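Local coordinates for protein superoxide dismutase [Fe] (PDB 1B06) that converts superoxide radicals into hydrogen peroxide and oxygen, using one iron cation in each subunit, at residues F76-N90 with N154-I168. Numbering follows the deposited sequence.
Sequences FNINGHKLHAIYWNN and NHFMNHIAELPVILI. With FE (Fe (III) ion), chain G.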
loop_
_atom_site.group_PDB
_atom_site.type_symbol
_atom_site.label_atom_id
_atom_site.label_comp_id
_atom_site.label_asym_id
_atom_site.label_seq_id
_atom_site.Cartn_x
_atom_site.Cartn_y
_atom_site.Cartn_z
ATOM N N PHE A 76 -1.454 12.015 -1.138
ATOM C CA PHE A 76 -2.119 11.981 0.146
ATOM C C PHE A 76 -2.983 13.227 0.326
ATOM O O PHE A 76 -4.205 13.138 0.498
ATOM C CB PHE A 76 -1.084 11.901 1.269
ATOM C CG PHE A 76 -1.687 11.972 2.637
ATOM C CD1 PHE A 76 -2.555 10.976 3.079
ATOM C CD2 PHE A 76 -1.440 13.060 3.466
ATOM C CE1 PHE A 76 -3.177 11.066 4.328
ATOM C CE2 PHE A 76 -2.057 13.160 4.719
ATOM C CZ PHE A 76 -2.928 12.162 5.149
ATOM N N ASN A 77 -2.348 14.390 0.261
ATOM C CA ASN A 77 -3.046 15.655 0.447
ATOM C C ASN A 77 -4.013 16.072 -0.656
ATOM O O ASN A 77 -5.120 16.515 -0.366
ATOM C CB ASN A 77 -2.029 16.765 0.687
ATOM C CG ASN A 77 -1.452 16.719 2.084
ATOM O OD1 ASN A 77 -2.169 16.890 3.062
ATOM N ND2 ASN A 77 -0.153 16.482 2.184
ATOM N N ILE A 78 -3.612 15.940 -1.917
ATOM C CA ILE A 78 -4.494 16.342 -3.008
ATOM C C ILE A 78 -5.762 15.490 -3.037
ATOM O O ILE A 78 -6.860 16.003 -3.263
ATOM C CB ILE A 78 -3.777 16.256 -4.375
ATOM C CG1 ILE A 78 -2.561 17.192 -4.378
ATOM C CG2 ILE A 78 -4.737 16.653 -5.496
ATOM C CD1 ILE A 78 -1.844 17.288 -5.718
ATOM N N ASN A 79 -5.607 14.188 -2.818
ATOM C CA ASN A 79 -6.753 13.288 -2.798
ATOM C C ASN A 79 -7.599 13.607 -1.564
ATOM O O ASN A 79 -8.827 13.599 -1.627
ATOM C CB ASN A 79 -6.289 11.825 -2.757
ATOM C CG ASN A 79 -6.131 11.223 -4.149
ATOM O OD1 ASN A 79 -7.066 11.233 -4.950
ATOM N ND2 ASN A 79 -4.941 10.694 -4.441
ATOM N N GLY A 80 -6.939 13.894 -0.447
ATOM C CA GLY A 80 -7.666 14.220 0.765
ATOM C C GLY A 80 -8.590 15.408 0.543
ATOM O O GLY A 80 -9.734 15.424 0.998
ATOM N N HIS A 81 -8.088 16.406 -0.173
ATOM C CA HIS A 81 -8.856 17.606 -0.471
ATOM C C HIS A 81 -9.998 17.324 -1.462
ATOM O O HIS A 81 -11.171 17.579 -1.171
ATOM C CB HIS A 81 -7.902 18.688 -1.016
ATOM C CG HIS A 81 -8.545 19.666 -1.950
ATOM N ND1 HIS A 81 -9.600 20.470 -1.578
ATOM C CD2 HIS A 81 -8.276 19.971 -3.243
ATOM C CE1 HIS A 81 -9.956 21.227 -2.600
ATOM N NE2 HIS A 81 -9.169 20.945 -3.622
ATOM N N LYS A 82 -9.655 16.777 -2.622
ATOM C CA LYS A 82 -10.642 16.487 -3.654
ATOM C C LYS A 82 -11.770 15.572 -3.203
ATOM O O LYS A 82 -12.932 15.810 -3.529
ATOM C CB LYS A 82 -9.948 15.891 -4.877
ATOM C CG LYS A 82 -8.903 16.821 -5.498
ATOM C CD LYS A 82 -8.489 16.363 -6.890
ATOM C CE LYS A 82 -7.707 17.452 -7.615
ATOM N NZ LYS A 82 -8.595 18.351 -8.420
ATOM N N LEU A 83 -11.437 14.528 -2.453
ATOM C CA LEU A 83 -12.448 13.589 -1.989
ATOM C C LEU A 83 -13.391 14.214 -0.967
ATOM O O LEU A 83 -14.584 13.910 -0.951
ATOM C CB LEU A 83 -11.784 12.347 -1.397
ATOM C CG LEU A 83 -11.052 11.438 -2.391
ATOM C CD1 LEU A 83 -10.585 10.192 -1.665
ATOM C CD2 LEU A 83 -11.965 11.068 -3.553
ATOM N N HIS A 84 -12.864 15.083 -0.111
ATOM C CA HIS A 84 -13.701 15.736 0.884
ATOM C C HIS A 84 -14.627 16.732 0.196
ATOM O O HIS A 84 -15.770 16.918 0.608
ATOM C CB HIS A 84 -12.836 16.447 1.926
ATOM C CG HIS A 84 -12.391 15.550 3.033
ATOM N ND1 HIS A 84 -11.238 14.801 2.961
ATOM C CD2 HIS A 84 -12.979 15.224 4.207
ATOM C CE1 HIS A 84 -11.137 14.047 4.041
ATOM N NE2 HIS A 84 -12.182 14.285 4.813
ATOM N N ALA A 85 -14.129 17.358 -0.865
ATOM C CA ALA A 85 -14.911 18.323 -1.619
ATOM C C ALA A 85 -16.132 17.644 -2.234
ATOM O O ALA A 85 -17.215 18.224 -2.286
ATOM C CB ALA A 85 -14.056 18.949 -2.702
ATOM N N ILE A 86 -15.961 16.416 -2.708
ATOM C CA ILE A 86 -17.082 15.686 -3.292
ATOM C C ILE A 86 -18.038 15.252 -2.177
ATOM O O ILE A 86 -19.258 15.365 -2.304
ATOM C CB ILE A 86 -16.599 14.425 -4.036
ATOM C CG1 ILE A 86 -15.745 14.826 -5.239
ATOM C CG2 ILE A 86 -17.791 13.603 -4.498
ATOM C CD1 ILE A 86 -14.867 13.704 -5.765
ATOM N N TYR A 87 -17.458 14.758 -1.088
ATOM C CA TYR A 87 -18.195 14.278 0.076
ATOM C C TYR A 87 -19.220 15.288 0.604
ATOM O O TYR A 87 -20.384 14.938 0.817
ATOM C CB TYR A 87 -17.189 13.913 1.170
ATOM C CG TYR A 87 -17.765 13.370 2.461
ATOM C CD1 TYR A 87 -18.619 12.268 2.468
ATOM C CD2 TYR A 87 -17.403 13.929 3.684
ATOM C CE1 TYR A 87 -19.098 11.730 3.678
ATOM C CE2 TYR A 87 -17.870 13.406 4.892
ATOM C CZ TYR A 87 -18.714 12.308 4.885
ATOM O OH TYR A 87 -19.161 11.796 6.083
ATOM N N TRP A 88 -18.796 16.536 0.803
ATOM C CA TRP A 88 -19.697 17.571 1.309
ATOM C C TRP A 88 -20.880 17.788 0.372
ATOM O O TRP A 88 -22.013 17.933 0.818
ATOM C CB TRP A 88 -18.970 18.907 1.488
ATOM C CG TRP A 88 -17.729 18.856 2.337
ATOM C CD1 TRP A 88 -16.528 19.434 2.051
ATOM C CD2 TRP A 88 -17.571 18.209 3.608
ATOM N NE1 TRP A 88 -15.629 19.189 3.060
ATOM C CE2 TRP A 88 -16.240 18.440 4.029
ATOM C CE3 TRP A 88 -18.420 17.458 4.432
ATOM C CZ2 TRP A 88 -15.737 17.945 5.241
ATOM C CZ3 TRP A 88 -17.917 16.965 5.640
ATOM C CH2 TRP A 88 -16.587 17.214 6.030
ATOM N N ASN A 89 -20.610 17.810 -0.928
ATOM C CA ASN A 89 -21.651 18.025 -1.924
ATOM C C ASN A 89 -22.502 16.787 -2.167
ATOM O O ASN A 89 -23.623 16.884 -2.674
ATOM C CB ASN A 89 -21.026 18.470 -3.242
ATOM C CG ASN A 89 -20.549 19.901 -3.198
ATOM O OD1 ASN A 89 -21.317 20.808 -2.903
ATOM N ND2 ASN A 89 -19.274 20.112 -3.488
ATOM N N ASN A 90 -21.967 15.627 -1.803
ATOM C CA ASN A 90 -22.664 14.363 -1.998
ATOM C C ASN A 90 -23.652 14.074 -0.872
ATOM O O ASN A 90 -24.279 13.016 -0.843
ATOM C CB ASN A 90 -21.645 13.227 -2.104
ATOM C CG ASN A 90 -22.128 12.077 -2.974
ATOM O OD1 ASN A 90 -22.578 12.272 -4.109
ATOM N ND2 ASN A 90 -22.031 10.865 -2.444
ATOM N N ASN A 154 -6.891 4.576 2.744
ATOM C CA ASN A 154 -6.330 5.904 2.955
ATOM C C ASN A 154 -7.051 6.767 1.924
ATOM O O ASN A 154 -8.202 6.487 1.582
ATOM C CB ASN A 154 -4.818 5.913 2.714
ATOM C CG ASN A 154 -4.113 7.034 3.470
ATOM O OD1 ASN A 154 -4.592 8.168 3.512
ATOM N ND2 ASN A 154 -2.971 6.719 4.069
ATOM N N HIS A 155 -6.396 7.799 1.411
ATOM C CA HIS A 155 -7.043 8.654 0.417
ATOM C C HIS A 155 -6.605 8.304 -1.002
ATOM O O HIS A 155 -7.254 8.708 -1.974
ATOM C CB HIS A 155 -6.677 10.133 0.636
ATOM C CG HIS A 155 -7.081 10.685 1.969
ATOM N ND1 HIS A 155 -8.384 10.673 2.419
ATOM C CD2 HIS A 155 -6.357 11.305 2.929
ATOM C CE1 HIS A 155 -8.443 11.261 3.601
ATOM N NE2 HIS A 155 -7.226 11.653 3.933
ATOM N N PHE A 156 -5.520 7.542 -1.124
ATOM C CA PHE A 156 -4.951 7.269 -2.436
ATOM C C PHE A 156 -4.747 5.850 -2.935
ATOM O O PHE A 156 -4.168 5.669 -4.001
ATOM C CB PHE A 156 -3.607 7.993 -2.535
ATOM C CG PHE A 156 -2.651 7.628 -1.439
ATOM C CD1 PHE A 156 -2.731 8.243 -0.196
ATOM C CD2 PHE A 156 -1.680 6.651 -1.643
ATOM C CE1 PHE A 156 -1.852 7.888 0.841
ATOM C CE2 PHE A 156 -0.800 6.290 -0.621
ATOM C CZ PHE A 156 -0.887 6.909 0.625
ATOM N N MET A 157 -5.198 4.847 -2.196
ATOM C CA MET A 157 -5.007 3.481 -2.662
ATOM C C MET A 157 -6.296 2.825 -3.153
ATOM O O MET A 157 -7.324 2.902 -2.489
ATOM C CB MET A 157 -4.387 2.627 -1.557
ATOM C CG MET A 157 -2.959 3.005 -1.224
ATOM S SD MET A 157 -2.274 2.058 0.139
ATOM C CE MET A 157 -2.904 2.962 1.533
ATOM N N ASN A 158 -6.214 2.202 -4.331
ATOM C CA ASN A 158 -7.313 1.471 -4.970
ATOM C C ASN A 158 -8.194 2.234 -5.943
ATOM O O ASN A 158 -9.164 1.681 -6.435
ATOM C CB ASN A 158 -8.210 0.792 -3.924
ATOM C CG ASN A 158 -7.448 -0.164 -3.031
ATOM O OD1 ASN A 158 -6.256 -0.411 -3.233
ATOM N ND2 ASN A 158 -8.130 -0.703 -2.030
ATOM N N HIS A 159 -7.880 3.494 -6.225
ATOM C CA HIS A 159 -8.690 4.255 -7.170
ATOM C C HIS A 159 -8.547 3.602 -8.533
ATOM O O HIS A 159 -7.513 3.000 -8.836
ATOM C CB HIS A 159 -8.190 5.701 -7.319
ATOM C CG HIS A 159 -8.543 6.599 -6.177
ATOM N ND1 HIS A 159 -9.844 6.901 -5.839
ATOM C CD2 HIS A 159 -7.760 7.286 -5.313
ATOM C CE1 HIS A 159 -9.846 7.737 -4.816
ATOM N NE2 HIS A 159 -8.595 7.986 -4.477
ATOM N N ILE A 160 -9.580 3.719 -9.357
ATOM C CA ILE A 160 -9.504 3.197 -10.708
ATOM C C ILE A 160 -9.263 4.471 -11.521
ATOM O O ILE A 160 -10.084 5.396 -11.506
ATOM C CB ILE A 160 -10.811 2.498 -11.141
ATOM C CG1 ILE A 160 -11.024 1.228 -10.305
ATOM C CG2 ILE A 160 -10.734 2.128 -12.617
ATOM C CD1 ILE A 160 -12.309 0.480 -10.630
ATOM N N ALA A 161 -8.115 4.516 -12.195
ATOM C CA ALA A 161 -7.695 5.677 -12.980
ATOM C C ALA A 161 -8.737 6.320 -13.884
ATOM O O ALA A 161 -9.421 5.638 -14.637
ATOM C CB ALA A 161 -6.453 5.322 -13.803
ATOM N N GLU A 162 -8.839 7.645 -13.786
ATOM C CA GLU A 162 -9.739 8.463 -14.598
ATOM C C GLU A 162 -11.252 8.377 -14.392
ATOM O O GLU A 162 -11.986 9.216 -14.911
ATOM C CB GLU A 162 -9.448 8.220 -16.079
ATOM C CG GLU A 162 -7.978 8.232 -16.442
ATOM C CD GLU A 162 -7.769 8.245 -17.941
ATOM O OE1 GLU A 162 -8.234 7.306 -18.620
ATOM O OE2 GLU A 162 -7.145 9.199 -18.444
ATOM N N LEU A 163 -11.731 7.386 -13.652
ATOM C CA LEU A 163 -13.170 7.253 -13.461
ATOM C C LEU A 163 -13.749 8.273 -12.480
ATOM O O LEU A 163 -13.164 8.544 -11.431
ATOM C CB LEU A 163 -13.508 5.833 -12.994
ATOM C CG LEU A 163 -13.078 4.673 -13.897
ATOM C CD1 LEU A 163 -13.842 3.419 -13.499
ATOM C CD2 LEU A 163 -13.340 5.013 -15.355
ATOM N N PRO A 164 -14.899 8.874 -12.830
ATOM C CA PRO A 164 -15.567 9.866 -11.977
ATOM C C PRO A 164 -16.290 9.228 -10.796
ATOM O O PRO A 164 -16.808 8.112 -10.889
ATOM C CB PRO A 164 -16.546 10.552 -12.925
ATOM C CG PRO A 164 -16.874 9.497 -13.924
ATOM C CD PRO A 164 -15.615 8.681 -14.104
ATOM N N VAL A 165 -16.321 9.953 -9.686
ATOM C CA VAL A 165 -16.974 9.490 -8.475
ATOM C C VAL A 165 -18.441 9.905 -8.525
ATOM O O VAL A 165 -18.747 11.066 -8.771
ATOM C CB VAL A 165 -16.306 10.116 -7.239
ATOM C CG1 VAL A 165 -17.048 9.708 -5.981
ATOM C CG2 VAL A 165 -14.848 9.686 -7.170
ATOM N N ILE A 166 -19.344 8.954 -8.299
ATOM C CA ILE A 166 -20.781 9.234 -8.320
ATOM C C ILE A 166 -21.352 9.298 -6.899
ATOM O O ILE A 166 -22.187 10.152 -6.590
ATOM C CB ILE A 166 -21.556 8.145 -9.105
ATOM C CG1 ILE A 166 -21.079 8.094 -10.557
ATOM C CG2 ILE A 166 -23.052 8.428 -9.059
ATOM C CD1 ILE A 166 -21.229 9.413 -11.300
ATOM N N LEU A 167 -20.891 8.384 -6.046
ATOM C CA LEU A 167 -21.331 8.291 -4.655
ATOM C C LEU A 167 -20.110 8.013 -3.782
ATOM O O LEU A 167 -19.209 7.283 -4.188
ATOM C CB LEU A 167 -22.353 7.155 -4.509
ATOM C CG LEU A 167 -23.061 6.987 -3.158
ATOM C CD1 LEU A 167 -23.975 8.170 -2.898
ATOM C CD2 LEU A 167 -23.863 5.689 -3.161
ATOM N N ILE A 168 -20.074 8.580 -2.582
ATOM C CA ILE A 168 -18.920 8.375 -1.717
ATOM C C ILE A 168 -19.192 8.525 -0.224
ATOM O O ILE A 168 -19.975 9.377 0.195
ATOM C CB ILE A 168 -17.795 9.357 -2.101
ATOM C CG1 ILE A 168 -16.534 9.067 -1.285
ATOM C CG2 ILE A 168 -18.267 10.785 -1.879
ATOM C CD1 ILE A 168 -15.273 9.618 -1.911
HETATM FE FE FE G . -12.587 12.758 6.335
HETATM O O HOH W 1 -22.208 11.056 0.466
HETATM O O HOH W 2 -11.230 11.479 5.418
#
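Gly80 lays its bare backbone over one face of the His155 imidazole, a CH-pi contact with CA 3.8 Å from the ring centroid. At the edge of that imidazole stands Phe76 CE1, and the iron-bound water also lies in its plane. Here the second helix of the alpha-hairpin of an iron/manganese superoxide dismutase lies against the C-terminal domain, touching the loop after strand 147-153 and the start of strand 165-170. The Phe76 ring takes Asn154 OD1 at its own edge, 3.3 Å from CE1, with amide and ring nearly perpendicular; Phe156 CE1 meets the same ring near its plane. The edge of the Tyr87 ring receives Ile168 O. Phe76, His84 and His155 form an aromatic cluster in which the His155 plane is turned 42° from Phe76 and 69° from His84. NE2 of His84 binds the ferric iron at 2.2 Å, beside His33, Asp170 and His174. His84 ND1 donates to Gly80 O at 2.6 Å, close to the imidazole plane, which fixes the rotation of the ligand ring; so the glycine that packs its CA on His155 also offers its carbonyl oxygen to a metal ligand. His155 ND1 is engaged by Trp135. Further along the helix the contact turns apolar: the Leu83 and Ile168 side chains cross at about a right angle, CD2 of the first 4.0 Å from CD1 of the second, while Ile86 sends CG2 to Ile168 CG2 and CD1 to Val165 CB. Ile168 CG1 is anti to the backbone N (chi1 -175°), carrying CD1 toward Leu83. At the helix end, a water donates to Ile168 O and, weakly, to Asn90 O, bridging the two backbones. Between Leu83 and Phe156, Asn79 CB packs on His155 O, the same oxygen that accepts a hydrogen bond from His159 NE2 at 2.9 Å.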